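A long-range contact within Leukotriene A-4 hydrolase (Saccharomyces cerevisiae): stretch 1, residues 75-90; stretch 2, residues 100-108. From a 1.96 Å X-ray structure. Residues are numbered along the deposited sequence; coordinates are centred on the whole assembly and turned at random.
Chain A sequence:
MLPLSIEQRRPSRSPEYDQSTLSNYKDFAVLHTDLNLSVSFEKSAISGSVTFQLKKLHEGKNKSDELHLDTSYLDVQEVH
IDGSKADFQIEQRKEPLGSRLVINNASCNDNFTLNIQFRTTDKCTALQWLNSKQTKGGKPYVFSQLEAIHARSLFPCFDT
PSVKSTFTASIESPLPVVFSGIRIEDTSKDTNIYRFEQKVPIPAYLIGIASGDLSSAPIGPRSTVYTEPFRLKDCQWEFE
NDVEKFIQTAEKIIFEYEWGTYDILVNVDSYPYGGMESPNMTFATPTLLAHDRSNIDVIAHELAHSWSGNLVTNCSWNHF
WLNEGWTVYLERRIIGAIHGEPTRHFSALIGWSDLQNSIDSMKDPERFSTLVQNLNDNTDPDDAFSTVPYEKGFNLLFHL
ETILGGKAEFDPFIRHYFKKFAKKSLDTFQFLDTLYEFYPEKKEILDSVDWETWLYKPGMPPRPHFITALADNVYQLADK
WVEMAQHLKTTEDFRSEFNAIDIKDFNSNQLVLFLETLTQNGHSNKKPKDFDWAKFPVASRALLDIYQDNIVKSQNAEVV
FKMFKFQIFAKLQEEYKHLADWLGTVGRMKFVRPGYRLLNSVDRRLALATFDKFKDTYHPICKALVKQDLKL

Stretch 1, residues 75-90: DVQEVHIDGSKADFQI
Stretch 2, residues 100-108: RLVINNASC

Stretch 1 opens within a strand that begins earlier in the chain and runs to Ile81; it then reverses through a type I' turn from Ile81 to Ser84, and returns through the short strands 84-85 and 88-90. Asp82 (phi/psi 50/48) and Gly83 (77/-10) occupy the turn centre, and the positive phi at Gly83 favours glycine. Ile81 N to Ser84 O is a hydrogen bond of 2.8 Å, and Ser84 N to Ile81 O is one of 3.0 Å. Farther along, Ala86 N donates to Val79 O at 2.8 Å.

Stretch 2 contributes the strand 101-104, antiparallel to 88-90 (168° between their directions, axes 4.7 Å apart). It makes 39° with strand 75-81, at a closest axial approach of 9.0 Å. Phe88 pairs with Ile103 and Ile90 with Leu101 as non-hydrogen-bonded pairs, with CA to CA distances of 4.3 and 4.5 Å. Gln89 and Val102 form the hydrogen-bonded pair, CA to CA 5.2 Å. Gln89 N donates to Val102 O at 2.8 Å, and Val102 N to Gln89 O at 2.8 Å. Asn104 N donates to Asp87 O at 3.0 Å, nearly straight at 171°. Phe88 CA also lies 3.1 Å from Val102 O, a CA-H...O contact.

Phe88, Ile90, Leu101 and Ile103 share one sheet face; Gln89 and Val102 point to the other. Leu101 (t, chi2 64°) is buried. Its CD1 lies 3.7 Å from Phe88 CD1, an oblique approach to the ring, and 4.4 Å from Val76 CG1. Phe88 is p with chi2 94°; the end of its side chain leads away from stretch 2. Ile90 (t, chi2 76°) brings CD1 to 4.0 Å from Leu101 CB.

Ile103 (m, chi2 165°) is also buried. Its CG2 meets Val79 CG1 at 4.1 Å, Ile81 CD1 at 4.0 Å and Ala86 CB at 4.3 Å, while its CG1 is 4.0 Å from Phe88 CB. The branched side chains of Val79, Ile81 and Ile103 suit a packed apolar layer, and the small Ala86 fits beside them. Val76 and Val79 are both t and point toward stretch 2.

Ile81 (m, chi2 166°) also reaches past the end of strand 101-104, touching carbon atoms of two polar residues. Its CD1 is 3.6 Å from Asn105 CB, and its CG2 is 3.6 Å from Ser107 CB. Ser107 is p and poorly ordered.

Polar groups suit the more open margin. Asp87 (m) and Asn104 (t) bring CB to CB within 4.2 Å. One water accepts from Asp87 N at 3.2 Å and from Asn104 ND2 at 2.7 Å, bridging the stretches. The two stretches bury 599 Å² between them, both sides summed.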

# COMPACT_ATOMS: atom_id res chain seq x y z
N ASP A 75 -25.94 8.13 2.25
CA ASP A 75 -27.29 8.68 2.27
C ASP A 75 -27.48 9.40 0.92
O ASP A 75 -27.04 10.53 0.76
CB ASP A 75 -27.41 9.65 3.45
CG ASP A 75 -28.77 10.32 3.54
OD1 ASP A 75 -29.67 9.97 2.76
OD2 ASP A 75 -28.91 11.20 4.41
N VAL A 76 -28.10 8.73 -0.05
CA VAL A 76 -28.38 9.36 -1.34
C VAL A 76 -29.69 10.16 -1.25
O VAL A 76 -30.75 9.62 -0.92
CB VAL A 76 -28.48 8.33 -2.48
CG1 VAL A 76 -28.80 9.02 -3.81
CG2 VAL A 76 -27.17 7.55 -2.60
N GLN A 77 -29.61 11.44 -1.58
CA GLN A 77 -30.69 12.38 -1.26
C GLN A 77 -31.52 12.76 -2.48
O GLN A 77 -32.76 12.78 -2.42
CB GLN A 77 -30.11 13.64 -0.61
CG GLN A 77 -29.44 13.38 0.71
CD GLN A 77 -28.60 14.56 1.15
OE1 GLN A 77 -27.81 15.09 0.38
NE2 GLN A 77 -28.78 14.98 2.40
N GLU A 78 -30.84 13.09 -3.57
CA GLU A 78 -31.54 13.49 -4.79
C GLU A 78 -30.71 13.09 -5.99
O GLU A 78 -29.49 13.00 -5.91
CB GLU A 78 -31.75 15.01 -4.82
CG GLU A 78 -32.52 15.58 -3.64
CD GLU A 78 -32.52 17.10 -3.59
OE1 GLU A 78 -32.54 17.74 -4.67
OE2 GLU A 78 -32.49 17.67 -2.47
N VAL A 79 -31.37 12.85 -7.12
CA VAL A 79 -30.69 12.58 -8.38
C VAL A 79 -31.33 13.36 -9.52
O VAL A 79 -32.57 13.35 -9.68
CB VAL A 79 -30.78 11.10 -8.75
CG1 VAL A 79 -30.04 10.87 -10.06
CG2 VAL A 79 -30.23 10.21 -7.64
N HIS A 80 -30.51 14.02 -10.33
CA HIS A 80 -30.97 14.75 -11.50
C HIS A 80 -30.20 14.29 -12.73
O HIS A 80 -28.99 14.04 -12.67
CB HIS A 80 -30.74 16.24 -11.34
CG HIS A 80 -31.65 16.90 -10.35
ND1 HIS A 80 -31.36 16.96 -9.00
CD2 HIS A 80 -32.81 17.56 -10.52
CE1 HIS A 80 -32.32 17.61 -8.38
NE2 HIS A 80 -33.22 17.99 -9.27
N ILE A 81 -30.90 14.15 -13.85
CA ILE A 81 -30.27 13.95 -15.15
C ILE A 81 -30.68 15.11 -16.08
O ILE A 81 -31.86 15.40 -16.23
CB ILE A 81 -30.66 12.61 -15.77
CG1 ILE A 81 -30.02 11.46 -14.97
CG2 ILE A 81 -30.21 12.56 -17.23
CD1 ILE A 81 -30.60 10.08 -15.28
N ASP A 82 -29.69 15.78 -16.66
CA ASP A 82 -29.96 16.93 -17.51
C ASP A 82 -30.89 17.94 -16.84
O ASP A 82 -31.86 18.39 -17.43
CB ASP A 82 -30.55 16.46 -18.84
CG ASP A 82 -29.54 15.70 -19.67
OD1 ASP A 82 -28.33 15.79 -19.35
OD2 ASP A 82 -29.94 15.03 -20.64
N GLY A 83 -30.58 18.29 -15.59
CA GLY A 83 -31.34 19.29 -14.87
C GLY A 83 -32.67 18.82 -14.31
O GLY A 83 -33.30 19.54 -13.52
N SER A 84 -33.12 17.63 -14.71
CA SER A 84 -34.43 17.15 -14.27
C SER A 84 -34.34 16.02 -13.26
O SER A 84 -33.46 15.18 -13.34
CB SER A 84 -35.27 16.69 -15.47
OG SER A 84 -35.71 17.80 -16.24
N LYS A 85 -35.27 16.00 -12.31
CA LYS A 85 -35.31 14.98 -11.28
C LYS A 85 -35.48 13.59 -11.91
O LYS A 85 -36.31 13.39 -12.79
CB LYS A 85 -36.45 15.26 -10.28
CG LYS A 85 -36.28 14.63 -8.90
CD LYS A 85 -35.23 15.35 -8.05
CE LYS A 85 -34.93 14.62 -6.73
NZ LYS A 85 -34.44 13.21 -6.94
N ALA A 86 -34.68 12.64 -11.45
CA ALA A 86 -34.71 11.30 -12.03
C ALA A 86 -35.09 10.27 -10.98
O ALA A 86 -34.62 10.32 -9.85
CB ALA A 86 -33.37 10.96 -12.66
N ASP A 87 -35.96 9.34 -11.35
CA ASP A 87 -36.36 8.28 -10.43
C ASP A 87 -35.15 7.43 -10.06
O ASP A 87 -34.33 7.12 -10.92
CB ASP A 87 -37.44 7.41 -11.05
CG ASP A 87 -38.80 8.11 -11.10
OD1 ASP A 87 -38.98 9.12 -10.38
OD2 ASP A 87 -39.69 7.64 -11.84
N PHE A 88 -35.04 7.05 -8.78
CA PHE A 88 -33.94 6.21 -8.33
C PHE A 88 -34.37 5.39 -7.12
O PHE A 88 -35.29 5.77 -6.41
CB PHE A 88 -32.69 7.05 -8.02
CG PHE A 88 -32.80 7.89 -6.77
CD1 PHE A 88 -32.33 7.42 -5.55
CD2 PHE A 88 -33.38 9.15 -6.81
CE1 PHE A 88 -32.44 8.19 -4.39
CE2 PHE A 88 -33.49 9.93 -5.66
CZ PHE A 88 -33.02 9.44 -4.45
N GLN A 89 -33.67 4.29 -6.90
CA GLN A 89 -33.93 3.41 -5.76
C GLN A 89 -32.63 2.75 -5.33
O GLN A 89 -31.85 2.27 -6.16
CB GLN A 89 -34.97 2.34 -6.13
CG GLN A 89 -35.20 1.25 -5.06
CD GLN A 89 -36.07 1.71 -3.90
OE1 GLN A 89 -35.72 1.53 -2.73
NE2 GLN A 89 -37.20 2.31 -4.22
N ILE A 90 -32.38 2.74 -4.03
CA ILE A 90 -31.26 2.03 -3.45
C ILE A 90 -31.71 0.60 -3.17
O ILE A 90 -32.83 0.38 -2.69
CB ILE A 90 -30.78 2.72 -2.15
CG1 ILE A 90 -29.39 2.27 -1.76
CG2 ILE A 90 -31.77 2.48 -1.00
CD1 ILE A 90 -28.31 2.90 -2.61
N ARG A 100 -26.48 -1.37 -4.24
CA ARG A 100 -26.55 -0.85 -5.60
C ARG A 100 -27.53 0.31 -5.67
O ARG A 100 -28.63 0.23 -5.13
CB ARG A 100 -26.98 -1.96 -6.57
CG ARG A 100 -27.11 -1.50 -8.02
CD ARG A 100 -27.67 -2.62 -8.91
NE ARG A 100 -26.67 -3.63 -9.25
CZ ARG A 100 -26.76 -4.92 -8.94
NH1 ARG A 100 -27.82 -5.36 -8.28
NH2 ARG A 100 -25.80 -5.76 -9.29
N LEU A 101 -27.14 1.39 -6.34
CA LEU A 101 -28.02 2.52 -6.56
C LEU A 101 -28.54 2.42 -7.98
O LEU A 101 -27.75 2.34 -8.92
CB LEU A 101 -27.27 3.84 -6.39
CG LEU A 101 -27.93 5.10 -6.96
CD1 LEU A 101 -29.26 5.42 -6.23
CD2 LEU A 101 -26.96 6.30 -6.87
N VAL A 102 -29.85 2.43 -8.14
CA VAL A 102 -30.46 2.17 -9.44
C VAL A 102 -31.17 3.43 -9.91
O VAL A 102 -32.02 3.97 -9.20
CB VAL A 102 -31.46 1.03 -9.35
CG1 VAL A 102 -32.22 0.87 -10.68
CG2 VAL A 102 -30.73 -0.27 -8.95
N ILE A 103 -30.81 3.90 -11.09
CA ILE A 103 -31.32 5.17 -11.58
C ILE A 103 -31.96 4.96 -12.94
O ILE A 103 -31.39 4.32 -13.81
CB ILE A 103 -30.19 6.23 -11.72
CG1 ILE A 103 -29.50 6.45 -10.37
CG2 ILE A 103 -30.76 7.54 -12.25
CD1 ILE A 103 -28.15 7.19 -10.46
N ASN A 104 -33.16 5.50 -13.12
CA ASN A 104 -33.84 5.43 -14.40
C ASN A 104 -33.38 6.58 -15.26
O ASN A 104 -33.60 7.73 -14.91
CB ASN A 104 -35.36 5.53 -14.19
CG ASN A 104 -36.10 5.82 -15.47
OD1 ASN A 104 -35.85 5.20 -16.51
ND2 ASN A 104 -37.04 6.76 -15.41
N ASN A 105 -32.73 6.28 -16.39
CA ASN A 105 -32.31 7.37 -17.26
C ASN A 105 -33.16 7.51 -18.53
O ASN A 105 -32.91 6.87 -19.55
CB ASN A 105 -30.81 7.33 -17.58
CG ASN A 105 -30.38 6.06 -18.28
OD1 ASN A 105 -30.97 5.00 -18.07
ND2 ASN A 105 -29.35 6.16 -19.10
N ALA A 106 -34.18 8.35 -18.43
CA ALA A 106 -35.03 8.68 -19.56
C ALA A 106 -34.42 9.82 -20.37
O ALA A 106 -35.10 10.44 -21.19
CB ALA A 106 -36.43 9.04 -19.09
N SER A 107 -33.14 10.10 -20.12
CA SER A 107 -32.43 11.14 -20.85
C SER A 107 -32.57 10.94 -22.35
O SER A 107 -32.62 9.81 -22.83
CB SER A 107 -30.95 11.18 -20.46
OG SER A 107 -30.28 10.01 -20.89
N CYS A 108 -32.65 12.04 -23.08
CA CYS A 108 -32.93 11.99 -24.50
C CYS A 108 -31.74 11.50 -25.32
O CYS A 108 -31.90 10.68 -26.23
CB CYS A 108 -33.40 13.37 -25.00
SG CYS A 108 -34.97 13.92 -24.29
O HOH W 1 -37.49 9.07 -14.12